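Local coordinates for protein kappa-carrageenase (Pseudoalteromonas carrageenovora, PDB 1DYP) that hydrolyses internal beta-1,4 linkages between D-galactose 4-sulfate and 3,6-anhydro-D-galactose in kappa-carrageenan through its family 16 catalytic domain, at residues G131-S136 against W221-N226; M2-A7 against R266-V271. The protein carries 1 engineered substitution. All coordinates share one frame; numbering follows the deposited sequence. Where two conformers were deposited one is given.

Contact 1: residues G131-S136 against W221-N226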
ATOM      1  N   GLY A 131      20.593 -11.209 -10.217  1.00 12.88           N
ATOM      2  CA  GLY A 131      19.299 -11.783  -9.897  1.00 12.50           C
ATOM      3  C   GLY A 131      18.841 -11.556  -8.469  1.00 12.15           C
ATOM      4  O   GLY A 131      17.701 -11.873  -8.127  1.00 12.43           O
ATOM      5  N   ASP A 132      19.722 -11.026  -7.627  1.00 11.79           N
ATOM      6  CA  ASP A 132      19.361 -10.758  -6.238  1.00 11.23           C
ATOM      7  C   ASP A 132      18.252  -9.716  -6.175  1.00 10.93           C
ATOM      8  O   ASP A 132      18.262  -8.739  -6.924  1.00 10.53           O
ATOM      9  CB  ASP A 132      20.564 -10.230  -5.453  1.00 11.40           C
ATOM     10  CG  ASP A 132      21.368 -11.333  -4.792  1.00 11.60           C
ATOM     11  OD1 ASP A 132      21.008 -12.521  -4.926  1.00 12.01           O
ATOM     12  OD2 ASP A 132      22.366 -10.996  -4.126  1.00 11.99           O
ATOM     13  N   VAL A 133      17.303  -9.932  -5.272  1.00 10.46           N
ATOM     14  CA  VAL A 133      16.198  -9.003  -5.083  1.00 10.13           C
ATOM     15  C   VAL A 133      16.458  -8.262  -3.776  1.00  9.88           C
ATOM     16  O   VAL A 133      16.503  -8.870  -2.705  1.00 10.16           O
ATOM     17  CB  VAL A 133      14.850  -9.742  -4.999  1.00 10.08           C
ATOM     18  CG1 VAL A 133      13.740  -8.765  -4.651  1.00  9.80           C
ATOM     19  CG2 VAL A 133      14.555 -10.427  -6.333  1.00  9.65           C
ATOM     20  N   GLN A 134      16.639  -6.950  -3.874  1.00  9.46           N
ATOM     21  CA  GLN A 134      16.925  -6.125  -2.706  1.00  9.19           C
ATOM     22  C   GLN A 134      15.672  -5.561  -2.057  1.00  8.94           C
ATOM     23  O   GLN A 134      15.705  -5.137  -0.904  1.00  8.83           O
ATOM     24  CB  GLN A 134      17.823  -4.947  -3.089  1.00  9.35           C
ATOM     25  CG  GLN A 134      19.063  -5.307  -3.883  1.00  9.87           C
ATOM     26  CD  GLN A 134      20.013  -4.130  -4.030  1.00 10.02           C
ATOM     27  OE1 GLN A 134      19.592  -2.972  -4.034  1.00 10.62           O
ATOM     28  NE2 GLN A 134      21.302  -4.422  -4.161  1.00 10.17           N
ATOM     29  N   TYR A 135      14.576  -5.547  -2.804  1.00  8.60           N
ATOM     30  CA  TYR A 135      13.325  -4.988  -2.306  1.00  8.23           C
ATOM     31  C   TYR A 135      12.126  -5.635  -2.980  1.00  8.00           C
ATOM     32  O   TYR A 135      12.119  -5.825  -4.195  1.00  7.91           O
ATOM     33  CB  TYR A 135      13.311  -3.479  -2.575  1.00  7.95           C
ATOM     34  CG  TYR A 135      12.016  -2.778  -2.227  1.00  8.02           C
ATOM     35  CD1 TYR A 135      11.639  -2.591  -0.897  1.00  7.88           C
ATOM     36  CD2 TYR A 135      11.172  -2.295  -3.228  1.00  7.75           C
ATOM     37  CE1 TYR A 135      10.452  -1.936  -0.571  1.00  7.87           C
ATOM     38  CE2 TYR A 135       9.980  -1.638  -2.911  1.00  7.57           C
ATOM     39  CZ  TYR A 135       9.628  -1.463  -1.582  1.00  7.58           C
ATOM     40  OH  TYR A 135       8.459  -0.815  -1.255  1.00  7.66           O
ATOM     41  N   SER A 136      11.117  -5.972  -2.182  1.00  7.72           N
ATOM     42  CA  SER A 136       9.889  -6.579  -2.692  1.00  7.58           C
ATOM     43  C   SER A 136       8.686  -5.813  -2.158  1.00  7.39           C
ATOM     44  O   SER A 136       8.600  -5.528  -0.964  1.00  7.67           O
ATOM     45  CB  SER A 136       9.770  -8.039  -2.245  1.00  7.71           C
ATOM     46  OG  SER A 136      10.826  -8.836  -2.748  1.00  7.99           O
ATOM     47  N   TRP A 221       9.078 -11.394  -5.515  1.00  8.00           N
ATOM     48  CA  TRP A 221       8.356 -11.064  -4.296  1.00  7.98           C
ATOM     49  C   TRP A 221       8.346 -12.197  -3.274  1.00  8.24           C
ATOM     50  O   TRP A 221       7.292 -12.690  -2.869  1.00  8.15           O
ATOM     51  CB  TRP A 221       6.941 -10.614  -4.680  1.00  7.41           C
ATOM     52  CG  TRP A 221       7.011  -9.417  -5.586  1.00  6.82           C
ATOM     53  CD1 TRP A 221       7.174  -8.114  -5.206  1.00  6.82           C
ATOM     54  CD2 TRP A 221       7.115  -9.428  -7.018  1.00  6.79           C
ATOM     55  NE1 TRP A 221       7.389  -7.318  -6.307  1.00  6.63           N
ATOM     56  CE2 TRP A 221       7.359  -8.099  -7.432  1.00  6.66           C
ATOM     57  CE3 TRP A 221       7.032 -10.435  -7.991  1.00  6.44           C
ATOM     58  CZ2 TRP A 221       7.524  -7.749  -8.776  1.00  6.72           C
ATOM     59  CZ3 TRP A 221       7.195 -10.087  -9.331  1.00  6.63           C
ATOM     60  CH2 TRP A 221       7.439  -8.754  -9.709  1.00  6.62           C
ATOM     61  N   HIS A 222       9.545 -12.599  -2.857  1.00  8.53           N
ATOM     62  CA  HIS A 222       9.699 -13.669  -1.878  1.00  8.89           C
ATOM     63  C   HIS A 222      10.307 -13.159  -0.573  1.00  8.99           C
ATOM     64  O   HIS A 222      10.499 -13.925   0.376  1.00  9.20           O
ATOM     65  CB  HIS A 222      10.576 -14.792  -2.443  1.00  9.09           C
ATOM     66  CG  HIS A 222      10.082 -15.349  -3.741  1.00  9.37           C
ATOM     67  ND1 HIS A 222      10.511 -14.879  -4.963  1.00  9.63           N
ATOM     68  CD2 HIS A 222       9.172 -16.316  -4.007  1.00  9.44           C
ATOM     69  CE1 HIS A 222       9.887 -15.532  -5.927  1.00  9.55           C
ATOM     70  NE2 HIS A 222       9.067 -16.408  -5.374  1.00  9.66           N
ATOM     71  N   ARG A 223      10.615 -11.867  -0.527  1.00  8.93           N
ATOM     72  CA  ARG A 223      11.187 -11.272   0.673  1.00  8.83           C
ATOM     73  C   ARG A 223      10.130 -11.101   1.754  1.00  8.81           C
ATOM     74  O   ARG A 223       8.931 -11.187   1.487  1.00  8.76           O
ATOM     75  CB  ARG A 223      11.805  -9.906   0.355  1.00  9.05           C
ATOM     76  CG  ARG A 223      13.106  -9.977  -0.423  1.00  9.16           C
ATOM     77  CD  ARG A 223      13.614  -8.591  -0.778  1.00  9.05           C
ATOM     78  NE  ARG A 223      13.881  -7.770   0.401  1.00  9.58           N
ATOM     79  CZ  ARG A 223      14.909  -7.941   1.227  1.00  9.57           C
ATOM     80  NH1 ARG A 223      15.787  -8.913   1.014  1.00  9.86           N
ATOM     81  NH2 ARG A 223      15.065  -7.127   2.264  1.00  9.83           N
ATOM     82  N   GLN A 224      10.592 -10.872   2.980  1.00  8.67           N
ATOM     83  CA  GLN A 224       9.711 -10.657   4.118  1.00  8.60           C
ATOM     84  C   GLN A 224       9.141  -9.252   3.992  1.00  8.38           C
ATOM     85  O   GLN A 224       9.892  -8.278   3.898  1.00  8.32           O
ATOM     86  CB  GLN A 224      10.504 -10.784   5.418  1.00  8.95           C
ATOM     87  CG  GLN A 224      10.924 -12.202   5.750  1.00  9.58           C
ATOM     88  CD  GLN A 224       9.737 -13.085   6.052  1.00  9.74           C
ATOM     89  OE1 GLN A 224       8.867 -12.720   6.846  1.00  9.76           O
ATOM     90  NE2 GLN A 224       9.686 -14.251   5.422  1.00 10.58           N
HETATM   91  N   MSE A 225       7.818  -9.146   3.998  1.00  8.07           N
HETATM   92  CA  MSE A 225       7.170  -7.852   3.840  1.00  8.03           C
HETATM   93  C   MSE A 225       6.193  -7.525   4.961  1.00  7.57           C
HETATM   94  O   MSE A 225       5.502  -8.405   5.472  1.00  7.62           O
HETATM   95  CB  MSE A 225       6.443  -7.818   2.494  1.00  8.40           C
HETATM   96  CG  MSE A 225       7.357  -8.127   1.312  1.00  8.37           C
HETATM   97 SE   MSE A 225       6.426  -8.416  -0.364  1.00  8.67          SE
HETATM   98  CE  MSE A 225       5.996 -10.279  -0.117  1.00  9.08           C
ATOM     99  N   ASN A 226       6.159  -6.250   5.341  1.00  7.48           N
ATOM    100  CA  ASN A 226       5.256  -5.770   6.385  1.00  7.29           C
ATOM    101  C   ASN A 226       3.932  -5.388   5.746  1.00  7.12           C
ATOM    102  O   ASN A 226       3.903  -4.623   4.784  1.00  7.13           O
ATOM    103  CB  ASN A 226       5.834  -4.542   7.098  1.00  7.86           C
ATOM    104  CG  ASN A 226       7.144  -4.835   7.788  1.00  8.09           C
ATOM    105  OD1 ASN A 226       8.195  -4.923   7.144  1.00  9.00           O
ATOM    106  ND2 ASN A 226       7.093  -5.004   9.105  1.00  8.20           N
TER
HETATM  107  O   HOH W   1      16.094 -10.951  -1.014  1.00 11.52           O
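Ser136 and Arg223 pack against each other where strand 133-139 passes the loop leading into strand 225-233. The aliphatic part of Arg223 runs past the hydroxyl of Ser136: CB and CD each lie 3.4 Å from OG, with CG at 3.5 Å. CD also approaches Val133 O and sits 3.9 Å from Val133 CG1. There the chain bends (chi3 60°), placing NE near Gln134 O, which lies 3.4 Å above one face of the guanidinium, toward its rim. This is an overlay rather than a hydrogen bond, because the angle at NE is poor. At the tip, NH1 donates in its own plane to a water 2.9 Å away, and that water donates to Val133 O. The guanidinium also has a polar partner beyond both segments, Thr122. OG of Ser136, for its part, bonds to Tyr220 O. On other sides of this serine, Trp221 CD1 meets CB at 3.9 Å, while the selenium of selenomethionine Met225 packs on CB and lies 3.7 Å from Ser136 O. Beside this packing the strand carries a classic beta bulge, Gln134 and Tyr135 both facing Ile159, where the chain turns a corner. Tyr135 points away from the loop and its OH bonds to the nucleophile Glu137, which, with Asp139 and Glu142, forms the ExDxxE form of the family 16 active-site signature.

Contact 2: residues M2-A7 against R266-V271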
HETATM    1  N   MSE A   2     -12.223 -18.976  11.186  1.00 24.38           N
HETATM    2  CA  MSE A   2     -12.459 -18.070  10.069  1.00 24.14           C
HETATM    3  C   MSE A   2     -11.559 -18.437   8.894  1.00 23.81           C
HETATM    4  O   MSE A   2     -10.335 -18.458   9.017  1.00 23.80           O
HETATM    5  CB  MSE A   2     -12.200 -16.629  10.513  0.50 24.42           C
HETATM    6  CG  MSE A   2     -12.524 -15.576   9.472  0.50 24.64           C
HETATM    7 SE   MSE A   2     -12.654 -13.830  10.278  0.50 25.15          SE
HETATM    8  CE  MSE A   2     -10.794 -13.573  10.739  0.50 24.66           C
ATOM      9  N   GLN A   3     -12.180 -18.726   7.754  1.00 23.51           N
ATOM     10  CA  GLN A   3     -11.450 -19.127   6.550  1.00 22.91           C
ATOM     11  C   GLN A   3     -11.523 -18.141   5.383  1.00 22.44           C
ATOM     12  O   GLN A   3     -12.518 -17.436   5.212  1.00 22.39           O
ATOM     13  CB  GLN A   3     -11.959 -20.491   6.074  1.00 22.85           C
ATOM     14  CG  GLN A   3     -11.776 -21.616   7.077  1.00 22.70           C
ATOM     15  CD  GLN A   3     -10.320 -21.967   7.301  1.00 22.62           C
ATOM     16  OE1 GLN A   3      -9.630 -22.412   6.385  1.00 22.45           O
ATOM     17  NE2 GLN A   3      -9.844 -21.768   8.525  1.00 22.70           N
ATOM     18  N   PRO A   4     -10.466 -18.093   4.552  1.00 21.98           N
ATOM     19  CA  PRO A   4     -10.419 -17.191   3.397  1.00 21.70           C
ATOM     20  C   PRO A   4     -11.424 -17.597   2.319  1.00 21.49           C
ATOM     21  O   PRO A   4     -11.716 -18.780   2.142  1.00 21.18           O
ATOM     22  CB  PRO A   4      -8.973 -17.314   2.926  1.00 21.69           C
ATOM     23  CG  PRO A   4      -8.647 -18.735   3.250  1.00 21.77           C
ATOM     24  CD  PRO A   4      -9.233 -18.896   4.636  1.00 21.82           C
ATOM     25  N   PRO A   5     -11.959 -16.614   1.578  1.00 21.38           N
ATOM     26  CA  PRO A   5     -12.940 -16.837   0.511  1.00 21.35           C
ATOM     27  C   PRO A   5     -12.471 -17.713  -0.647  1.00 21.34           C
ATOM     28  O   PRO A   5     -13.290 -18.278  -1.370  1.00 21.25           O
ATOM     29  CB  PRO A   5     -13.281 -15.419   0.061  1.00 21.39           C
ATOM     30  CG  PRO A   5     -11.997 -14.685   0.291  1.00 21.38           C
ATOM     31  CD  PRO A   5     -11.586 -15.190   1.651  1.00 21.38           C
ATOM     32  N   ILE A   6     -11.160 -17.825  -0.827  1.00 21.41           N
ATOM     33  CA  ILE A   6     -10.622 -18.634  -1.914  1.00 21.61           C
ATOM     34  C   ILE A   6     -10.371 -20.071  -1.480  1.00 21.84           C
ATOM     35  O   ILE A   6      -9.865 -20.880  -2.255  1.00 21.95           O
ATOM     36  CB  ILE A   6      -9.298 -18.056  -2.450  1.00 21.50           C
ATOM     37  CG1 ILE A   6      -8.220 -18.124  -1.368  1.00 21.33           C
ATOM     38  CG2 ILE A   6      -9.509 -16.621  -2.906  1.00 21.54           C
ATOM     39  CD1 ILE A   6      -6.823 -17.877  -1.888  1.00 21.24           C
ATOM     40  N   ALA A   7     -10.718 -20.386  -0.237  1.00 22.10           N
ATOM     41  CA  ALA A   7     -10.524 -21.734   0.276  1.00 22.38           C
ATOM     42  C   ALA A   7     -11.340 -22.716  -0.557  1.00 22.60           C
ATOM     43  O   ALA A   7     -12.533 -22.510  -0.782  1.00 22.74           O
ATOM     44  CB  ALA A   7     -10.945 -21.805   1.738  1.00 22.27           C
ATOM     45  N   ARG A 266      -7.390  -9.334   7.123  1.00  7.62           N
ATOM     46  CA  ARG A 266      -7.214 -10.729   7.503  1.00  7.78           C
ATOM     47  C   ARG A 266      -6.129 -11.368   6.663  1.00  7.92           C
ATOM     48  O   ARG A 266      -6.105 -11.210   5.445  1.00  7.69           O
ATOM     49  CB  ARG A 266      -8.534 -11.483   7.316  1.00  7.81           C
ATOM     50  CG  ARG A 266      -9.634 -10.984   8.235  1.00  7.61           C
ATOM     51  CD  ARG A 266     -11.008 -11.444   7.794  1.00  7.75           C
ATOM     52  NE  ARG A 266     -12.041 -10.880   8.657  1.00  7.68           N
ATOM     53  CZ  ARG A 266     -13.346 -10.946   8.412  1.00  7.88           C
ATOM     54  NH1 ARG A 266     -13.794 -11.555   7.322  1.00  8.04           N
ATOM     55  NH2 ARG A 266     -14.205 -10.401   9.266  1.00  8.24           N
ATOM     56  N   THR A 267      -5.227 -12.087   7.322  1.00  8.08           N
ATOM     57  CA  THR A 267      -4.135 -12.762   6.637  1.00  8.70           C
ATOM     58  C   THR A 267      -4.125 -14.228   7.043  1.00  9.23           C
ATOM     59  O   THR A 267      -4.203 -14.548   8.228  1.00  9.10           O
ATOM     60  CB  THR A 267      -2.784 -12.130   6.999  1.00  8.63           C
ATOM     61  OG1 THR A 267      -2.793 -10.748   6.622  1.00  8.31           O
ATOM     62  CG2 THR A 267      -1.650 -12.839   6.275  1.00  8.94           C
ATOM     63  N   TRP A 268      -4.041 -15.105   6.050  1.00  9.94           N
ATOM     64  CA  TRP A 268      -4.035 -16.550   6.267  1.00 10.89           C
ATOM     65  C   TRP A 268      -2.879 -17.215   5.537  1.00 11.75           C
ATOM     66  O   TRP A 268      -2.408 -16.722   4.516  1.00 11.71           O
ATOM     67  CB  TRP A 268      -5.301 -17.193   5.707  1.00 10.75           C
ATOM     68  CG  TRP A 268      -6.585 -16.880   6.379  1.00 10.63           C
ATOM     69  CD1 TRP A 268      -7.161 -17.566   7.411  1.00 10.68           C
ATOM     70  CD2 TRP A 268      -7.528 -15.884   5.982  1.00 10.46           C
ATOM     71  NE1 TRP A 268      -8.416 -17.067   7.668  1.00 10.67           N
ATOM     72  CE2 TRP A 268      -8.667 -16.032   6.805  1.00 10.57           C
ATOM     73  CE3 TRP A 268      -7.527 -14.883   5.001  1.00 10.47           C
ATOM     74  CZ2 TRP A 268      -9.794 -15.217   6.678  1.00 10.51           C
ATOM     75  CZ3 TRP A 268      -8.647 -14.073   4.874  1.00 10.54           C
ATOM     76  CH2 TRP A 268      -9.766 -14.246   5.707  1.00 10.48           C
ATOM     77  N   VAL A 269      -2.445 -18.352   6.068  1.00 12.82           N
ATOM     78  CA  VAL A 269      -1.394 -19.146   5.446  1.00 13.97           C
ATOM     79  C   VAL A 269      -1.991 -20.543   5.306  1.00 14.94           C
ATOM     80  O   VAL A 269      -2.488 -21.115   6.278  1.00 15.19           O
ATOM     81  CB  VAL A 269      -0.116 -19.191   6.303  1.00 13.87           C
ATOM     82  CG1 VAL A 269       0.850 -20.228   5.741  1.00 14.08           C
ATOM     83  CG2 VAL A 269       0.546 -17.821   6.310  1.00 13.79           C
ATOM     84  N   LYS A 270      -1.958 -21.083   4.093  1.00 15.95           N
ATOM     85  CA  LYS A 270      -2.533 -22.395   3.820  1.00 17.04           C
ATOM     86  C   LYS A 270      -1.756 -23.562   4.416  1.00 17.59           C
ATOM     87  O   LYS A 270      -0.528 -23.567   4.420  1.00 17.91           O
ATOM     88  CB  LYS A 270      -2.665 -22.604   2.308  1.00 17.35           C
ATOM     89  CG  LYS A 270      -3.389 -23.886   1.929  1.00 17.96           C
ATOM     90  CD  LYS A 270      -3.547 -24.009   0.424  1.00 18.47           C
ATOM     91  CE  LYS A 270      -4.366 -25.236   0.052  1.00 18.96           C
ATOM     92  NZ  LYS A 270      -4.529 -25.358  -1.422  1.00 19.43           N
ATOM     93  N   VAL A 271      -2.493 -24.547   4.923  1.00 18.19           N
ATOM     94  CA  VAL A 271      -1.887 -25.739   5.499  1.00 18.76           C
ATOM     95  C   VAL A 271      -1.685 -26.748   4.375  1.00 18.92           C
ATOM     96  O   VAL A 271      -2.694 -27.135   3.745  1.00 19.09           O
ATOM     97  CB  VAL A 271      -2.792 -26.366   6.586  1.00 18.89           C
ATOM     98  CG1 VAL A 271      -2.204 -27.692   7.052  1.00 19.02           C
ATOM     99  CG2 VAL A 271      -2.929 -25.412   7.759  1.00 19.17           C
TER
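The indole of Trp268 carries the backbone and ring of Pro4 on one face. Pro4 CD stands 3.5 Å from the centroid of the five-membered ring, almost on its normal, making a CH-pi contact, while Pro4 CB rests over the six-membered ring, 3.5 Å from CE3. Farther toward the rim of this face come Pro4 N and Gln3 C, so the peptide link between the two residues lies over the indole as well. At the edge, Met2 CG lies in the ring plane beside CZ2, and NE1 donates to Met2 O at 2.7 Å with an N-H...O angle of 155°. The donor stands above the carbonyl plane, 41° out of it. The second flat group, the guanidinium of Arg266, has the selenium of selenomethionine Met2 centred over one face, 3.4 Å above the plane. A bend at chi3 (69°) turns CE back to the arginine stem, 3.6 Å from CD. Met2 was modelled in two conformers, so the placing of its side chain here holds for one of them. Trp268 and Arg266 lie on strand 258-270, which runs between strands 98-105 and 13-15 in the beta-sandwich of this family; the N-terminal arm 2-7 thus packs on the last strand of the domain. Pro4 also touches Trp13 and Tyr99 on the flanking strands, and Leu15 touches both Met2 and Trp268. From Pro4 to Ala7 the arm folds into a type I turn, closed by Ala7 N to Pro4 O at 3.0 Å. Arg266 extends from CG to NE and forms a salt bridge with Glu22, a cadmium ligand in this crystal, and a cation-pi interaction with Tyr264.

How the contacts relate
Contact 1 is mostly buried and lies beside the catalytic strand, whereas contact 2 is partly buried, away from the annotated catalytic residues, and brings together the two ends of the chain. Their centres are about 23 Å apart and they do not touch, although along the sequence contact 1 is nested within the span closed by contact 2. They share no strand: contact 1 involves 133-139 and 225-233, contact 2 involves 258-270. The chemistry follows the setting. Contact 1 has no direct hydrogen bond and relies on aliphatic packing and a bridging water; in contact 2 a proline-indole CH-pi contact and a direct bond hold an irregular arm on the last strand.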